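PDB 6F2P: paenibacillus xanthan lyase from Paenibacillus, which probably cleaves the polysaccharide xanthan by an elimination (lyase) reaction. Local coordinates for residues Y74-T85 with A133-E144. Numbering follows the deposited sequence.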
loop_
_atom_site.group_PDB
_atom_site.type_symbol
_atom_site.label_atom_id
_atom_site.label_comp_id
_atom_site.label_asym_id
_atom_site.label_seq_id
_atom_site.Cartn_x
_atom_site.Cartn_y
_atom_site.Cartn_z
ATOM N N TYR A 74 20.009 32.018 -22.282
ATOM C CA TYR A 74 19.250 31.420 -23.379
ATOM C C TYR A 74 17.748 31.542 -23.169
ATOM O O TYR A 74 16.998 31.658 -24.134
ATOM C CB TYR A 74 19.632 29.964 -23.608
ATOM C CG TYR A 74 20.901 29.771 -24.403
ATOM C CD1 TYR A 74 21.089 30.401 -25.625
ATOM C CD2 TYR A 74 21.918 28.951 -23.929
ATOM C CE1 TYR A 74 22.265 30.219 -26.357
ATOM C CE2 TYR A 74 23.085 28.764 -24.647
ATOM C CZ TYR A 74 23.255 29.400 -25.856
ATOM O OH TYR A 74 24.422 29.207 -26.561
ATOM N N ARG A 75 17.295 31.525 -21.921
ATOM C CA ARG A 75 15.872 31.752 -21.679
ATOM C C ARG A 75 15.484 33.181 -22.050
ATOM O O ARG A 75 14.439 33.407 -22.674
ATOM C CB ARG A 75 15.477 31.414 -20.237
ATOM C CG ARG A 75 15.633 29.943 -19.920
ATOM C CD ARG A 75 15.089 29.532 -18.561
ATOM N NE ARG A 75 15.018 28.073 -18.486
ATOM C CZ ARG A 75 14.593 27.381 -17.433
ATOM N NH1 ARG A 75 14.194 28.012 -16.335
ATOM N NH2 ARG A 75 14.568 26.050 -17.482
ATOM N N HIS A 76 16.330 34.142 -21.682
ATOM C CA HIS A 76 16.101 35.534 -22.060
ATOM C C HIS A 76 16.020 35.669 -23.577
ATOM O O HIS A 76 15.060 36.251 -24.096
ATOM C CB HIS A 76 17.187 36.442 -21.498
ATOM C CG HIS A 76 17.154 36.568 -20.011
ATOM N ND1 HIS A 76 16.112 36.089 -19.249
ATOM C CD2 HIS A 76 18.034 37.118 -19.139
ATOM C CE1 HIS A 76 16.354 36.334 -17.967
ATOM N NE2 HIS A 76 17.514 36.961 -17.883
ATOM N N LEU A 77 17.018 35.120 -24.276
ATOM C CA LEU A 77 17.000 35.051 -25.741
ATOM C C LEU A 77 15.744 34.364 -26.289
ATOM O O LEU A 77 15.143 34.830 -27.260
ATOM C CB LEU A 77 18.251 34.350 -26.271
ATOM C CG LEU A 77 19.540 35.164 -26.178
ATOM C CD1 LEU A 77 20.745 34.300 -26.485
ATOM C CD2 LEU A 77 19.480 36.364 -27.121
ATOM N N TYR A 78 15.334 33.271 -25.656
ATOM C CA TYR A 78 14.114 32.605 -26.078
ATOM C C TYR A 78 12.891 33.521 -26.002
ATOM O O TYR A 78 12.062 33.535 -26.918
ATOM C CB TYR A 78 13.849 31.335 -25.273
ATOM C CG TYR A 78 12.507 30.745 -25.625
ATOM C CD1 TYR A 78 12.319 30.068 -26.825
ATOM C CD2 TYR A 78 11.416 30.905 -24.787
ATOM C CE1 TYR A 78 11.082 29.549 -27.167
ATOM C CE2 TYR A 78 10.169 30.388 -25.123
ATOM C CZ TYR A 78 10.010 29.710 -26.313
ATOM O OH TYR A 78 8.781 29.188 -26.646
ATOM N N ASP A 79 12.768 34.263 -24.905
ATOM C CA ASP A 79 11.607 35.134 -24.716
ATOM C C ASP A 79 11.517 36.147 -25.842
ATOM O O ASP A 79 10.434 36.410 -26.353
ATOM C CB ASP A 79 11.654 35.858 -23.365
ATOM C CG ASP A 79 11.366 34.932 -22.194
ATOM O OD1 ASP A 79 10.772 33.855 -22.416
ATOM O OD2 ASP A 79 11.724 35.283 -21.048
ATOM N N MET A 80 12.667 36.697 -26.228
ATOM C CA MET A 80 12.744 37.684 -27.304
ATOM C C MET A 80 12.364 37.041 -28.635
ATOM O O MET A 80 11.540 37.573 -29.389
ATOM C CB MET A 80 14.152 38.291 -27.372
ATOM C CG MET A 80 14.542 39.063 -26.123
ATOM S SD MET A 80 16.318 39.402 -25.979
ATOM C CE MET A 80 16.582 40.487 -27.380
ATOM N N ALA A 81 12.971 35.892 -28.908
ATOM C CA ALA A 81 12.644 35.100 -30.090
ATOM C C ALA A 81 11.145 34.782 -30.161
ATOM O O ALA A 81 10.552 34.781 -31.240
ATOM C CB ALA A 81 13.478 33.820 -30.111
ATOM N N LEU A 82 10.535 34.535 -29.005
ATOM C CA LEU A 82 9.121 34.214 -28.948
ATOM C C LEU A 82 8.274 35.378 -29.448
ATOM O O LEU A 82 7.415 35.201 -30.313
ATOM C CB LEU A 82 8.700 33.825 -27.528
ATOM C CG LEU A 82 7.259 33.316 -27.348
ATOM C CD1 LEU A 82 6.960 32.105 -28.228
ATOM C CD2 LEU A 82 6.958 32.979 -25.897
ATOM N N ALA A 83 8.504 36.568 -28.904
ATOM C CA ALA A 83 7.754 37.741 -29.349
ATOM C C ALA A 83 8.050 38.011 -30.818
ATOM O O ALA A 83 7.160 38.379 -31.583
ATOM C CB ALA A 83 8.084 38.960 -28.503
ATOM N N TYR A 84 9.308 37.819 -31.199
ATOM C CA TYR A 84 9.711 38.022 -32.577
ATOM C C TYR A 84 8.844 37.231 -33.548
ATOM O O TYR A 84 8.544 37.710 -34.646
ATOM C CB TYR A 84 11.178 37.651 -32.782
ATOM C CG TYR A 84 11.587 37.764 -34.225
ATOM C CD1 TYR A 84 11.754 39.009 -34.818
ATOM C CD2 TYR A 84 11.786 36.630 -35.006
ATOM C CE1 TYR A 84 12.121 39.125 -36.148
ATOM C CE2 TYR A 84 12.152 36.737 -36.336
ATOM C CZ TYR A 84 12.316 37.991 -36.901
ATOM O OH TYR A 84 12.679 38.114 -38.217
ATOM N N THR A 85 8.430 36.032 -33.135
ATOM C CA THR A 85 7.715 35.122 -34.027
ATOM C C THR A 85 6.244 34.954 -33.675
ATOM O O THR A 85 5.551 34.145 -34.280
ATOM C CB THR A 85 8.348 33.725 -34.017
ATOM O OG1 THR A 85 8.320 33.200 -32.687
ATOM C CG2 THR A 85 9.783 33.788 -34.476
ATOM N N ALA A 133 16.822 25.393 -24.105
ATOM C CA ALA A 133 16.416 26.741 -24.463
ATOM C C ALA A 133 16.996 27.124 -25.824
ATOM O O ALA A 133 16.346 27.804 -26.622
ATOM C CB ALA A 133 16.842 27.727 -23.378
ATOM N N LEU A 134 18.221 26.675 -26.087
ATOM C CA LEU A 134 18.842 26.889 -27.388
ATOM C C LEU A 134 18.055 26.179 -28.496
ATOM O O LEU A 134 17.838 26.755 -29.564
ATOM C CB LEU A 134 20.308 26.445 -27.370
ATOM C CG LEU A 134 21.134 26.674 -28.637
ATOM C CD1 LEU A 134 20.916 28.062 -29.191
ATOM C CD2 LEU A 134 22.614 26.435 -28.366
ATOM N N ASN A 135 17.620 24.944 -28.237
ATOM C CA ASN A 135 16.763 24.221 -29.176
ATOM C C ASN A 135 15.524 25.023 -29.530
ATOM O O ASN A 135 15.121 25.107 -30.688
ATOM C CB ASN A 135 16.315 22.880 -28.597
ATOM C CG ASN A 135 17.296 21.776 -28.868
ATOM O OD1 ASN A 135 18.075 21.850 -29.822
ATOM N ND2 ASN A 135 17.270 20.732 -28.030
ATOM N N ASP A 136 14.912 25.613 -28.515
ATOM C CA ASP A 136 13.675 26.341 -28.718
ATOM C C ASP A 136 13.897 27.613 -29.532
ATOM O O ASP A 136 13.133 27.903 -30.453
ATOM C CB ASP A 136 13.008 26.639 -27.376
ATOM C CG ASP A 136 12.510 25.381 -26.687
ATOM O OD1 ASP A 136 12.648 24.282 -27.276
ATOM O OD2 ASP A 136 11.969 25.490 -25.568
ATOM N N ILE A 137 14.949 28.357 -29.198
ATOM C CA ILE A 137 15.317 29.538 -29.957
ATOM C C ILE A 137 15.500 29.183 -31.422
ATOM O O ILE A 137 14.854 29.770 -32.294
ATOM C CB ILE A 137 16.618 30.160 -29.439
ATOM C CG1 ILE A 137 16.415 30.684 -28.019
ATOM C CG2 ILE A 137 17.089 31.288 -30.374
ATOM C CD1 ILE A 137 17.703 30.973 -27.300
ATOM N N VAL A 138 16.367 28.209 -31.681
ATOM C CA VAL A 138 16.637 27.767 -33.040
ATOM C C VAL A 138 15.363 27.321 -33.760
ATOM O O VAL A 138 15.216 27.541 -34.959
ATOM C CB VAL A 138 17.685 26.647 -33.063
ATOM C CG1 VAL A 138 17.850 26.088 -34.471
ATOM C CG2 VAL A 138 19.020 27.174 -32.536
ATOM N N ALA A 139 14.432 26.716 -33.035
ATOM C CA ALA A 139 13.184 26.293 -33.661
ATOM C C ALA A 139 12.425 27.503 -34.202
ATOM O O ALA A 139 11.966 27.506 -35.346
ATOM C CB ALA A 139 12.325 25.499 -32.681
ATOM N N LEU A 140 12.322 28.540 -33.382
ATOM C CA LEU A 140 11.608 29.746 -33.770
ATOM C C LEU A 140 12.325 30.518 -34.877
ATOM O O LEU A 140 11.690 31.052 -35.781
ATOM C CB LEU A 140 11.427 30.657 -32.555
ATOM C CG LEU A 140 10.631 30.087 -31.384
ATOM C CD1 LEU A 140 10.674 31.036 -30.204
ATOM C CD2 LEU A 140 9.189 29.809 -31.797
ATOM N N MET A 141 13.651 30.573 -34.798
ATOM C CA MET A 141 14.434 31.488 -35.614
ATOM C C MET A 141 15.042 30.819 -36.849
ATOM O O MET A 141 15.785 31.453 -37.612
ATOM C CB MET A 141 15.550 32.089 -34.763
ATOM C CG MET A 141 15.070 32.857 -33.543
ATOM S SD MET A 141 14.226 34.391 -33.969
ATOM C CE MET A 141 15.533 35.220 -34.884
ATOM N N TYR A 142 14.711 29.546 -37.037
ATOM C CA TYR A 142 15.309 28.691 -38.061
ATOM C C TYR A 142 15.465 29.330 -39.448
ATOM O O TYR A 142 16.560 29.360 -40.017
ATOM C CB TYR A 142 14.483 27.412 -38.177
ATOM C CG TYR A 142 15.230 26.249 -38.776
ATOM C CD1 TYR A 142 16.071 25.471 -37.996
ATOM C CD2 TYR A 142 15.083 25.918 -40.116
ATOM C CE1 TYR A 142 16.757 24.392 -38.538
ATOM C CE2 TYR A 142 15.765 24.840 -40.668
ATOM C CZ TYR A 142 16.602 24.083 -39.875
ATOM O OH TYR A 142 17.281 23.011 -40.416
ATOM N N THR A 143 14.361 29.835 -39.984
ATOM C CA THR A 143 14.347 30.424 -41.317
ATOM C C THR A 143 15.162 31.722 -41.421
ATOM O O THR A 143 15.452 32.198 -42.526
ATOM C CB THR A 143 12.911 30.717 -41.752
ATOM O OG1 THR A 143 12.309 31.611 -40.811
ATOM C CG2 THR A 143 12.109 29.438 -41.793
ATOM N N GLU A 144 15.523 32.292 -40.275
ATOM C CA GLU A 144 16.284 33.529 -40.251
ATOM C C GLU A 144 17.758 33.258 -40.024
ATOM O O GLU A 144 18.552 34.189 -39.899
ATOM C CB GLU A 144 15.762 34.444 -39.146
ATOM C CG GLU A 144 14.271 34.713 -39.236
ATOM C CD GLU A 144 13.922 35.652 -40.369
ATOM O OE1 GLU A 144 14.830 36.352 -40.877
ATOM O OE2 GLU A 144 12.734 35.692 -40.753
#
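L140 drops as a knob into a hole formed by Y78, A81, L82 and T85, and helices 68-85 and 123-141 pack tightly around it. Its CD1 comes 3.4 Å from Y78 CE1, while CD2 turns to T85 OG1; a forked leucine can fill both ends of such a hole. A81 suits the floor because its small methyl leaves room for L140 CD1 and M141 CG to lie against it. One turn earlier the branch of I137 serves two neighbours: CD1 comes within 3.6 Å of L77 CB and CG1 lies against the backbone of Y78, while CG2 turns loosely to A81. Where Y74 meets A133, two CB atoms touch at 3.6 Å. The Y74 ring lies broadside to L134, whose CB stands 4.2 Å from the ring centroid, a CH-pi contact almost on the ring normal. The two helices run nearly parallel, 22° apart with axes 8.8 Å from each other, and belong to the mainly alpha-helical N-terminal domain of family 8 polysaccharide lyases; helix 95-111, between them in sequence, adds L105 against I137. Towards the far end Y84, its CG anti to the backbone N (chi1 176°), meets M141 SD obliquely, with CD2 3.5 Å from the sulfur, a Met-aromatic contact that the bent methionine chain makes possible. An alanine in place of Y84 would probably open a gap beside the M141 sulfur and leave its methyl end freer to turn. Packing thins at the margins: E144 sets CG at the Y84 ring edge and its carboxylate, nearly perpendicular to the ring, near OH, while OE1 forms a salt bridge with K98; exposed R75, its CB pointing away, touches A133 by its side chain only through CG, 4.3 Å from CB.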